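Local atomic coordinates of ZYG-9 (Caenorhabditis elegans, PDB entry 2OF3), a protein that organizes microtubules and spindle poles during mitosis and meiosis in one-cell embryos and is required for default nucleus positioning in oocytes. Residues Val49-Met52 / Ser53-His57; Arg153-Val156 / Asn157-Asp161; Tyr193-Asn197 / Ala198-Pro202. All blocks are in the same frame, centred on the assembly; numbering follows the deposited sequence.

Interaction 1 of 3, residues Val49-Met52 / Ser53-His57; sequences VSLM and SQLFH
Met52 and Phe56, one helical turn apart, run alongside each other, both reaching to the same side. The methionine chain leaves with CG beside its backbone N and then bends at both following torsions (chi2 -64°, chi3 -71°), which curls the thioether round to the phenyl ring. Its methyl CE comes to 3.8 Å from Phe56 CE1. The sulfur SD, 5.4 Å from the ring centroid of Phe56, sits at the ring edge, giving a Met-aromatic contact. A flexible, polarisable chain suits this place because it can fold against a flat neighbour. At the same edge, near the ring plane, lies Met52 O, which also accepts the backbone N-H of Phe56 at 3.0 Å.

All this happens at the C-terminal end of helix 49-55, a short helix of the all-helical TOG domain, and Phe56 is the first residue to leave helical geometry. The ring of Trp91 meets that of Phe56 edge-to-face, while Gln40 and Leu43 of helix 33-44 touch Met52.

On the buried side the leucines Leu51 and Leu55 meet obliquely, Leu51 CG lying 3.9 Å from Leu55 CD1. With its CG anti to the backbone N (chi1 -176°), Leu51 brings CG and the CD1 branch against Leu55.

Ser53 turns back on its own helix: OG, beside the backbone N, donates to Val49 O at 2.8 Å from above the carbonyl plane, while Ser53 N reaches Val49 O at 2.7 Å. Two donors thus grip one carbonyl, and serine, with its short hydroxyl arm, satisfies its polar group on an exposed face without needing a distant partner.

Interaction 2 of 3, residues Arg153-Val156 / Asn157-Asp161; sequences RDIV and NVLSD
Arg153 and Asn157 slant across each other on one face of helix 146-163, their guanidinium and amide planes nearly perpendicular at 82°. The amide oxygen OD1 of Asn157 stands at the guanidinium edge, near its plane, and accepts a weak bond from Arg153 NH1 at 3.5 Å. Its closer neighbour is aliphatic: Arg153 CD lies 3.1 Å from Asn157 OD1. With CG anti to the backbone N (chi1 164°) and further bends at chi2 and chi3, the arginine brings CD against one side of the amide oxygen and sets the guanidinium beyond that oxygen, edge toward it. Tyr193 of helix 181-198 packs against both side chains. An alanine at Arg153 would strip the amide oxygen of Asn157 of its NH1 partner and would probably leave the Tyr193 ring with a gap where the guanidinium had lain.

The other end of the same amide faces a different group. Asn157 ND2 donates to a water at 2.8 Å, and that water donates to Asp154 OD1, linking the two side chains three residues apart. Asparagine suits the position because one flat group offers both an acceptor and a donor.

On the inner face Ile155 and Leu159 extend together in one direction, with Ile155 CG2 3.9 Å from Leu159 CD1. Both touch Leu137 of helix 127-139, and such branched apolar chains fill the space between helices of this TOG domain. Ser160, also buried, forms a hydrogen bond with Tyr194 OH through its OG, which lies 3.0 Å from Val156 O.

Chemically, then, hydrocarbon meets helix 127-139, whereas Arg153, Asn157 and Ser160 meet helix 181-198 with mixed polar and apolar contacts, and a weak direct bond and a water bridge let Asn157 serve a cationic and an anionic neighbour at once.

Interaction 3 of 3, residues Tyr193-Asn197 / Ala198-Pro202; sequences YYITN and AGISP
Tyr194 O and Ala198 N, joined by a 2.8 Å hydrogen bond, belong to the last full turn of helix 181-198. Along the helix from its start here, Tyr193 contributes its backbone: Tyr193 O accepts Asn197 N at 3.1 Å. Tyr194 comes next, and its carbonyl does double duty, for besides Ala198 N it accepts a water at 2.9 Å that also donates to Gly199 O. The water therefore bridges the last turn to the chain that leaves it. Ala198 CB lies 3.4 Å from Tyr194 O, and a methyl asks for no polar partner at this exposed end.

Ile195 is the apolar link. Its carbonyl receives Gly199 N at 2.8 Å, a somewhat bent bond of 139°. Its CG2 branch, anti to the backbone N, lies against the backbone where Gly199 joins Ile200, with 4.0 Å from Ile195 CG2 to Ile200 N and Ile200 CB a little farther. A beta-branched chain serves here: CG2 meets the departing chain, and the side chain also packs on Ala233 and Cys234 of helix 221-238. Thr196 follows, exposed yet touching Ala233, its OG1 making a weak hydrogen bond to Glu192 O. Asn197, last in this segment, is also exposed, as suits a polar residue near the end of a helix.

At Gly199 the chain breaks from the helix with a positive phi of 89°. A side chain at these backbone angles would collide with the carbonyl oxygen before it, hence the glycine. A positive-phi glycine just after the last helical residue is a common way to end an alpha-helix, here in the helical-repeat TOG domain.

Around this end, Tyr194 packs on Pro165 and on Met168, Thr169 and Leu172 of helix 165-174. Ile200 shares Cys234 with Ile195 and also touches Val208 and Glu209, where helix 208-212 begins.

In the fold
The three contacts follow one another along the chain, each a local helical arrangement within the elongated, all-helical TOG domain. Interaction 1 stands toward one end, its centre about 29 Å from that of interaction 2 and about 43 Å from that of interaction 3, which lies on the opposite side of the chain's centre. Interaction 1 touches neither of the others, and its nearest atoms come no closer than about 16 Å to those of interaction 2. Interactions 2 and 3, with centres about 15 Å apart, join helices 146-163 and 181-198 directly, Ser160 OG and Tyr194 OH being 2.6 Å apart.

Interaction 1 of 3, residues Val49-Met52 / Ser53-His57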
ATOM      1  N   VAL A  49       5.750  19.638 -20.986  1.00 31.10           N
ATOM      2  CA  VAL A  49       5.771  18.579 -21.986  1.00 31.77           C
ATOM      3  C   VAL A  49       7.045  17.781 -21.930  1.00 30.83           C
ATOM      4  O   VAL A  49       7.019  16.593 -22.227  1.00 31.49           O
ATOM      5  CB  VAL A  49       5.493  19.105 -23.443  1.00 32.87           C
ATOM      6  CG1 VAL A  49       4.342  20.071 -23.445  1.00 34.38           C
ATOM      7  CG2 VAL A  49       6.732  19.767 -24.010  1.00 37.92           C
ATOM      8  N   SER A  50       8.169  18.378 -21.522  1.00 30.10           N
ATOM      9  CA  SER A  50       9.407  17.566 -21.435  1.00 29.87           C
ATOM     10  C   SER A  50       9.356  16.545 -20.345  1.00 29.24           C
ATOM     11  O   SER A  50       9.892  15.449 -20.522  1.00 29.64           O
ATOM     12  CB  SER A  50      10.664  18.416 -21.217  1.00 30.34           C
ATOM     13  OG  SER A  50      10.544  19.165 -20.029  1.00 34.39           O
ATOM     14  N   LEU A  51       8.729  16.864 -19.199  1.00 28.32           N
ATOM     15  CA  LEU A  51       8.421  15.787 -18.218  1.00 27.09           C
ATOM     16  C   LEU A  51       7.399  14.797 -18.764  1.00 26.02           C
ATOM     17  O   LEU A  51       7.577  13.583 -18.644  1.00 25.39           O
ATOM     18  CB  LEU A  51       7.946  16.384 -16.886  1.00 27.34           C
ATOM     19  CG  LEU A  51       7.682  15.393 -15.743  1.00 27.53           C
ATOM     20  CD1 LEU A  51       8.857  14.495 -15.443  1.00 24.39           C
ATOM     21  CD2 LEU A  51       7.275  16.192 -14.472  1.00 27.92           C
ATOM     22  N   MET A  52       6.338  15.305 -19.390  1.00 26.39           N
ATOM     23  CA  MET A  52       5.328  14.435 -20.004  1.00 27.00           C
ATOM     24  C   MET A  52       5.906  13.445 -21.002  1.00 29.18           C
ATOM     25  O   MET A  52       5.503  12.250 -21.017  1.00 29.22           O
ATOM     26  CB  MET A  52       4.198  15.264 -20.660  1.00 26.22           C
ATOM     27  CG  MET A  52       3.235  15.964 -19.651  1.00 25.12           C
ATOM     28  SD  MET A  52       2.293  14.819 -18.639  1.00 16.25           S
ATOM     29  CE  MET A  52       1.196  14.173 -19.866  1.00 20.77           C
ATOM     30  N   SER A  53       6.817  13.913 -21.878  1.00 29.77           N
ATOM     31  CA  SER A  53       7.464  13.000 -22.853  1.00 31.76           C
ATOM     32  C   SER A  53       8.211  11.890 -22.199  1.00 31.15           C
ATOM     33  O   SER A  53       8.241  10.798 -22.737  1.00 32.43           O
ATOM     34  CB  SER A  53       8.434  13.740 -23.787  1.00 32.05           C
ATOM     35  OG  SER A  53       7.788  14.900 -24.273  1.00 35.10           O
ATOM     36  N   GLN A  54       8.822  12.146 -21.035  1.00 32.05           N
ATOM     37  CA  GLN A  54       9.554  11.070 -20.335  1.00 32.18           C
ATOM     38  C   GLN A  54       8.595  10.111 -19.640  1.00 31.59           C
ATOM     39  O   GLN A  54       8.755   8.883 -19.706  1.00 32.05           O
ATOM     40  CB  GLN A  54      10.549  11.651 -19.305  1.00 32.22           C
ATOM     41  CG  GLN A  54      11.711  12.483 -19.910  1.00 32.98           C
ATOM     42  CD  GLN A  54      12.439  13.351 -18.872  1.00 33.72           C
ATOM     43  OE1 GLN A  54      11.874  13.752 -17.836  1.00 35.96           O
ATOM     44  NE2 GLN A  54      13.686  13.679 -19.166  1.00 36.84           N
ATOM     45  N   LEU A  55       7.609  10.696 -18.954  1.00 30.03           N
ATOM     46  CA  LEU A  55       6.610   9.941 -18.191  1.00 30.09           C
ATOM     47  C   LEU A  55       5.898   8.942 -19.070  1.00 30.52           C
ATOM     48  O   LEU A  55       5.653   7.829 -18.654  1.00 30.06           O
ATOM     49  CB  LEU A  55       5.592  10.901 -17.523  1.00 28.48           C
ATOM     50  CG  LEU A  55       6.031  11.654 -16.244  1.00 28.50           C
ATOM     51  CD1 LEU A  55       4.926  12.566 -15.753  1.00 23.48           C
ATOM     52  CD2 LEU A  55       6.416  10.700 -15.168  1.00 25.73           C
ATOM     53  N   PHE A  56       5.560   9.297 -20.287  1.00 32.02           N
ATOM     54  CA  PHE A  56       4.836   8.376 -21.132  1.00 34.59           C
ATOM     55  C   PHE A  56       5.566   7.807 -22.357  1.00 38.63           C
ATOM     56  O   PHE A  56       4.957   7.339 -23.284  1.00 37.89           O
ATOM     57  CB  PHE A  56       3.459   8.920 -21.479  1.00 33.46           C
ATOM     58  CG  PHE A  56       2.620   9.227 -20.280  1.00 31.42           C
ATOM     59  CD1 PHE A  56       2.696  10.433 -19.667  1.00 28.27           C
ATOM     60  CD2 PHE A  56       1.787   8.297 -19.749  1.00 30.03           C
ATOM     61  CE1 PHE A  56       1.960  10.690 -18.578  1.00 28.04           C
ATOM     62  CE2 PHE A  56       1.069   8.584 -18.646  1.00 28.26           C
ATOM     63  CZ  PHE A  56       1.154   9.780 -18.087  1.00 25.76           C
ATOM     64  N   HIS A  57       6.880   7.862 -22.341  1.00 42.97           N
ATOM     65  CA  HIS A  57       7.704   6.946 -23.104  1.00 47.53           C
ATOM     66  C   HIS A  57       7.475   5.521 -22.776  1.00 49.71           C
ATOM     67  O   HIS A  57       6.952   5.186 -21.754  1.00 52.39           O
ATOM     68  CB  HIS A  57       9.152   7.229 -22.852  1.00 48.02           C
ATOM     69  CG  HIS A  57       9.882   7.750 -24.036  1.00 50.87           C
ATOM     70  ND1 HIS A  57      10.466   6.923 -24.962  1.00 51.50           N
ATOM     71  CD2 HIS A  57      10.165   9.010 -24.421  1.00 52.94           C
ATOM     72  CE1 HIS A  57      11.052   7.655 -25.882  1.00 53.43           C
ATOM     73  NE2 HIS A  57      10.883   8.924 -25.578  1.00 54.24           N
TER

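Interaction 2 of 3, residues Arg153-Val156 / Asn157-Asp161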
ATOM      1  N   ARG A 153       7.749  -2.079   2.754  1.00 22.08           N
ATOM      2  CA  ARG A 153       7.177  -1.999   4.083  1.00 23.55           C
ATOM      3  C   ARG A 153       7.409  -0.675   4.702  1.00 23.79           C
ATOM      4  O   ARG A 153       6.545  -0.206   5.453  1.00 25.10           O
ATOM      5  CB  ARG A 153       7.684  -3.090   5.037  1.00 24.75           C
ATOM      6  CG  ARG A 153       7.411  -2.815   6.532  1.00 28.74           C
ATOM      7  CD  ARG A 153       5.854  -2.750   6.947  1.00 30.52           C
ATOM      8  NE  ARG A 153       5.609  -4.040   7.528  1.00 40.84           N
ATOM      9  CZ  ARG A 153       5.605  -4.423   8.814  1.00 34.53           C
ATOM     10  NH1 ARG A 153       5.602  -3.635   9.907  1.00 29.93           N
ATOM     11  NH2 ARG A 153       5.478  -5.703   8.960  1.00 33.19           N
ATOM     12  N   ASP A 154       8.545  -0.040   4.422  1.00 24.20           N
ATOM     13  CA  ASP A 154       8.795   1.329   4.942  1.00 24.39           C
ATOM     14  C   ASP A 154       7.766   2.317   4.410  1.00 23.61           C
ATOM     15  O   ASP A 154       7.333   3.215   5.156  1.00 23.58           O
ATOM     16  CB  ASP A 154      10.189   1.857   4.575  1.00 25.91           C
ATOM     17  CG  ASP A 154      11.326   1.060   5.233  1.00 31.23           C
ATOM     18  OD1 ASP A 154      11.115   0.504   6.360  1.00 35.66           O
ATOM     19  OD2 ASP A 154      12.420   0.983   4.609  1.00 35.15           O
ATOM     20  N   ILE A 155       7.365   2.171   3.148  1.00 21.10           N
ATOM     21  CA  ILE A 155       6.259   3.038   2.609  1.00 21.48           C
ATOM     22  C   ILE A 155       4.918   2.683   3.273  1.00 21.23           C
ATOM     23  O   ILE A 155       4.177   3.541   3.657  1.00 21.86           O
ATOM     24  CB  ILE A 155       6.130   2.961   1.042  1.00 21.37           C
ATOM     25  CG1 ILE A 155       7.369   3.515   0.358  1.00 19.75           C
ATOM     26  CG2 ILE A 155       4.838   3.666   0.505  1.00 20.15           C
ATOM     27  CD1 ILE A 155       7.628   2.782  -0.957  1.00 21.35           C
ATOM     28  N   VAL A 156       4.630   1.404   3.456  1.00 21.51           N
ATOM     29  CA  VAL A 156       3.424   0.995   4.166  1.00 21.25           C
ATOM     30  C   VAL A 156       3.410   1.612   5.561  1.00 22.36           C
ATOM     31  O   VAL A 156       2.359   2.017   6.027  1.00 23.11           O
ATOM     32  CB  VAL A 156       3.334  -0.529   4.237  1.00 21.08           C
ATOM     33  CG1 VAL A 156       2.146  -0.943   5.137  1.00 20.60           C
ATOM     34  CG2 VAL A 156       3.119  -1.115   2.820  1.00 18.63           C
ATOM     35  N   ASN A 157       4.543   1.639   6.267  1.00 22.86           N
ATOM     36  CA  ASN A 157       4.608   2.173   7.653  1.00 23.65           C
ATOM     37  C   ASN A 157       4.293   3.673   7.713  1.00 22.99           C
ATOM     38  O   ASN A 157       3.636   4.143   8.658  1.00 23.73           O
ATOM     39  CB  ASN A 157       6.000   1.907   8.297  1.00 23.15           C
ATOM     40  CG  ASN A 157       6.208   0.442   8.689  1.00 26.52           C
ATOM     41  OD1 ASN A 157       5.251  -0.358   8.749  1.00 27.26           O
ATOM     42  ND2 ASN A 157       7.480   0.072   8.958  1.00 30.44           N
ATOM     43  N   VAL A 158       4.715   4.429   6.710  1.00 21.80           N
ATOM     44  CA  VAL A 158       4.293   5.859   6.621  1.00 22.92           C
ATOM     45  C   VAL A 158       2.768   6.013   6.352  1.00 23.47           C
ATOM     46  O   VAL A 158       2.074   6.785   7.033  1.00 23.24           O
ATOM     47  CB  VAL A 158       5.125   6.626   5.545  1.00 23.23           C
ATOM     48  CG1 VAL A 158       4.720   8.085   5.464  1.00 21.61           C
ATOM     49  CG2 VAL A 158       6.647   6.501   5.876  1.00 23.12           C
ATOM     50  N   LEU A 159       2.240   5.262   5.393  1.00 22.94           N
ATOM     51  CA  LEU A 159       0.825   5.300   5.092  1.00 23.86           C
ATOM     52  C   LEU A 159      -0.038   4.873   6.261  1.00 24.53           C
ATOM     53  O   LEU A 159      -1.136   5.376   6.426  1.00 26.24           O
ATOM     54  CB  LEU A 159       0.514   4.381   3.893  1.00 23.53           C
ATOM     55  CG  LEU A 159       0.926   4.907   2.526  1.00 25.91           C
ATOM     56  CD1 LEU A 159       1.018   3.766   1.491  1.00 24.41           C
ATOM     57  CD2 LEU A 159      -0.089   5.960   2.104  1.00 27.30           C
ATOM     58  N   SER A 160       0.423   3.920   7.067  1.00 25.39           N
ATOM     59  CA  SER A 160      -0.316   3.478   8.255  1.00 25.75           C
ATOM     60  C   SER A 160      -0.472   4.658   9.193  1.00 25.75           C
ATOM     61  O   SER A 160      -1.480   4.756   9.871  1.00 27.31           O
ATOM     62  CB  SER A 160       0.444   2.367   9.009  1.00 24.36           C
ATOM     63  OG  SER A 160       0.606   1.181   8.250  1.00 26.57           O
ATOM     64  N   ASP A 161       0.520   5.532   9.273  1.00 26.14           N
ATOM     65  CA  ASP A 161       0.398   6.737  10.088  1.00 28.05           C
ATOM     66  C   ASP A 161      -0.589   7.717   9.518  1.00 27.37           C
ATOM     67  O   ASP A 161      -1.324   8.300  10.270  1.00 28.99           O
ATOM     68  CB  ASP A 161       1.729   7.475  10.262  1.00 28.29           C
ATOM     69  CG  ASP A 161       2.681   6.759  11.228  1.00 34.78           C
ATOM     70  OD1 ASP A 161       2.214   5.938  12.070  1.00 39.89           O
ATOM     71  OD2 ASP A 161       3.917   7.031  11.158  1.00 41.11           O
TER
HETATM   72  O   HOH W   1       9.590   1.825   8.457  1.00 32.19           O

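Interaction 3 of 3, residues Tyr193-Asn197 / Ala198-Pro202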
ATOM      1  N   TYR A 193       1.569  -6.109  13.479  1.00 26.64           N
ATOM      2  CA  TYR A 193       2.137  -4.913  14.044  1.00 28.36           C
ATOM      3  C   TYR A 193       1.071  -3.902  14.528  1.00 27.85           C
ATOM      4  O   TYR A 193       1.240  -3.253  15.563  1.00 27.33           O
ATOM      5  CB  TYR A 193       3.047  -4.354  12.979  1.00 31.55           C
ATOM      6  CG  TYR A 193       3.493  -2.930  13.086  1.00 35.99           C
ATOM      7  CD1 TYR A 193       4.463  -2.527  14.020  1.00 40.10           C
ATOM      8  CD2 TYR A 193       2.994  -1.998  12.191  1.00 39.02           C
ATOM      9  CE1 TYR A 193       4.895  -1.166  14.069  1.00 42.69           C
ATOM     10  CE2 TYR A 193       3.404  -0.689  12.215  1.00 43.51           C
ATOM     11  CZ  TYR A 193       4.356  -0.264  13.146  1.00 42.21           C
ATOM     12  OH  TYR A 193       4.734   1.089  13.077  1.00 44.31           O
ATOM     13  N   TYR A 194      -0.024  -3.762  13.783  1.00 27.50           N
ATOM     14  CA  TYR A 194      -1.150  -2.923  14.215  1.00 27.72           C
ATOM     15  C   TYR A 194      -1.701  -3.384  15.574  1.00 28.24           C
ATOM     16  O   TYR A 194      -2.024  -2.576  16.473  1.00 29.25           O
ATOM     17  CB  TYR A 194      -2.263  -2.993  13.176  1.00 25.86           C
ATOM     18  CG  TYR A 194      -1.986  -2.321  11.835  1.00 24.73           C
ATOM     19  CD1 TYR A 194      -0.910  -1.446  11.647  1.00 22.55           C
ATOM     20  CD2 TYR A 194      -2.888  -2.494  10.762  1.00 23.32           C
ATOM     21  CE1 TYR A 194      -0.707  -0.806  10.386  1.00 24.23           C
ATOM     22  CE2 TYR A 194      -2.695  -1.882   9.529  1.00 25.47           C
ATOM     23  CZ  TYR A 194      -1.611  -1.035   9.344  1.00 24.07           C
ATOM     24  OH  TYR A 194      -1.466  -0.429   8.093  1.00 26.44           O
ATOM     25  N   ILE A 195      -1.839  -4.691  15.723  1.00 28.97           N
ATOM     26  CA  ILE A 195      -2.498  -5.263  16.905  1.00 30.37           C
ATOM     27  C   ILE A 195      -1.567  -5.200  18.097  1.00 32.55           C
ATOM     28  O   ILE A 195      -1.984  -4.804  19.191  1.00 33.55           O
ATOM     29  CB  ILE A 195      -2.927  -6.697  16.705  1.00 28.24           C
ATOM     30  CG1 ILE A 195      -4.023  -6.759  15.679  1.00 26.98           C
ATOM     31  CG2 ILE A 195      -3.502  -7.201  17.988  1.00 30.56           C
ATOM     32  CD1 ILE A 195      -4.144  -8.101  15.099  1.00 28.62           C
ATOM     33  N   THR A 196      -0.304  -5.574  17.896  1.00 33.62           N
ATOM     34  CA  THR A 196       0.690  -5.404  18.935  1.00 36.34           C
ATOM     35  C   THR A 196       0.785  -3.948  19.433  1.00 37.48           C
ATOM     36  O   THR A 196       1.004  -3.700  20.621  1.00 37.55           O
ATOM     37  CB  THR A 196       2.067  -5.932  18.450  1.00 36.19           C
ATOM     38  OG1 THR A 196       1.989  -7.354  18.342  1.00 38.96           O
ATOM     39  CG2 THR A 196       3.182  -5.601  19.407  1.00 38.24           C
ATOM     40  N   ASN A 197       0.640  -2.973  18.549  1.00 38.96           N
ATOM     41  CA  ASN A 197       0.873  -1.600  18.976  1.00 40.70           C
ATOM     42  C   ASN A 197      -0.342  -0.847  19.416  1.00 40.47           C
ATOM     43  O   ASN A 197      -0.202   0.012  20.264  1.00 40.96           O
ATOM     44  CB  ASN A 197       1.632  -0.804  17.924  1.00 41.73           C
ATOM     45  CG  ASN A 197       3.049  -1.308  17.762  1.00 45.62           C
ATOM     46  OD1 ASN A 197       3.336  -2.079  16.836  1.00 50.30           O
ATOM     47  ND2 ASN A 197       3.928  -0.945  18.701  1.00 45.96           N
ATOM     48  N   ALA A 198      -1.514  -1.169  18.849  1.00 39.70           N
ATOM     49  CA  ALA A 198      -2.748  -0.458  19.156  1.00 38.71           C
ATOM     50  C   ALA A 198      -3.871  -1.345  19.693  1.00 38.27           C
ATOM     51  O   ALA A 198      -4.894  -0.835  20.059  1.00 39.39           O
ATOM     52  CB  ALA A 198      -3.222   0.302  17.923  1.00 38.70           C
ATOM     53  N   GLY A 199      -3.703  -2.667  19.722  1.00 37.39           N
ATOM     54  CA  GLY A 199      -4.763  -3.572  20.163  1.00 35.49           C
ATOM     55  C   GLY A 199      -5.724  -4.047  19.087  1.00 34.87           C
ATOM     56  O   GLY A 199      -5.747  -3.550  17.945  1.00 34.37           O
ATOM     57  N   ILE A 200      -6.545  -5.020  19.454  1.00 34.15           N
ATOM     58  CA  ILE A 200      -7.517  -5.608  18.515  1.00 34.12           C
ATOM     59  C   ILE A 200      -8.852  -4.852  18.510  1.00 34.67           C
ATOM     60  O   ILE A 200      -9.594  -4.859  17.516  1.00 34.21           O
ATOM     61  CB  ILE A 200      -7.711  -7.148  18.774  1.00 33.76           C
ATOM     62  CG1 ILE A 200      -8.642  -7.796  17.747  1.00 31.70           C
ATOM     63  CG2 ILE A 200      -8.172  -7.412  20.253  1.00 33.25           C
ATOM     64  CD1 ILE A 200      -8.264  -7.597  16.275  1.00 29.22           C
ATOM     65  N   SER A 201      -9.144  -4.212  19.635  1.00 36.06           N
ATOM     66  CA  SER A 201     -10.434  -3.521  19.809  1.00 38.41           C
ATOM     67  C   SER A 201     -10.743  -2.472  18.723  1.00 37.57           C
ATOM     68  O   SER A 201     -11.872  -2.460  18.182  1.00 37.73           O
ATOM     69  CB  SER A 201     -10.567  -2.924  21.210  1.00 38.70           C
ATOM     70  OG  SER A 201     -11.714  -2.094  21.214  1.00 44.11           O
ATOM     71  N   PRO A 202      -9.735  -1.635  18.352  1.00 37.28           N
ATOM     72  CA  PRO A 202     -10.018  -0.666  17.269  1.00 36.76           C
ATOM     73  C   PRO A 202     -10.413  -1.324  15.926  1.00 36.61           C
ATOM     74  O   PRO A 202     -10.985  -0.636  15.061  1.00 35.73           O
ATOM     75  CB  PRO A 202      -8.709   0.099  17.133  1.00 36.82           C
ATOM     76  CG  PRO A 202      -7.931  -0.165  18.384  1.00 36.23           C
ATOM     77  CD  PRO A 202      -8.345  -1.517  18.843  1.00 36.88           C
TER
HETATM   78  O   HOH W   2      -4.713  -1.673  15.909  1.00 36.81           O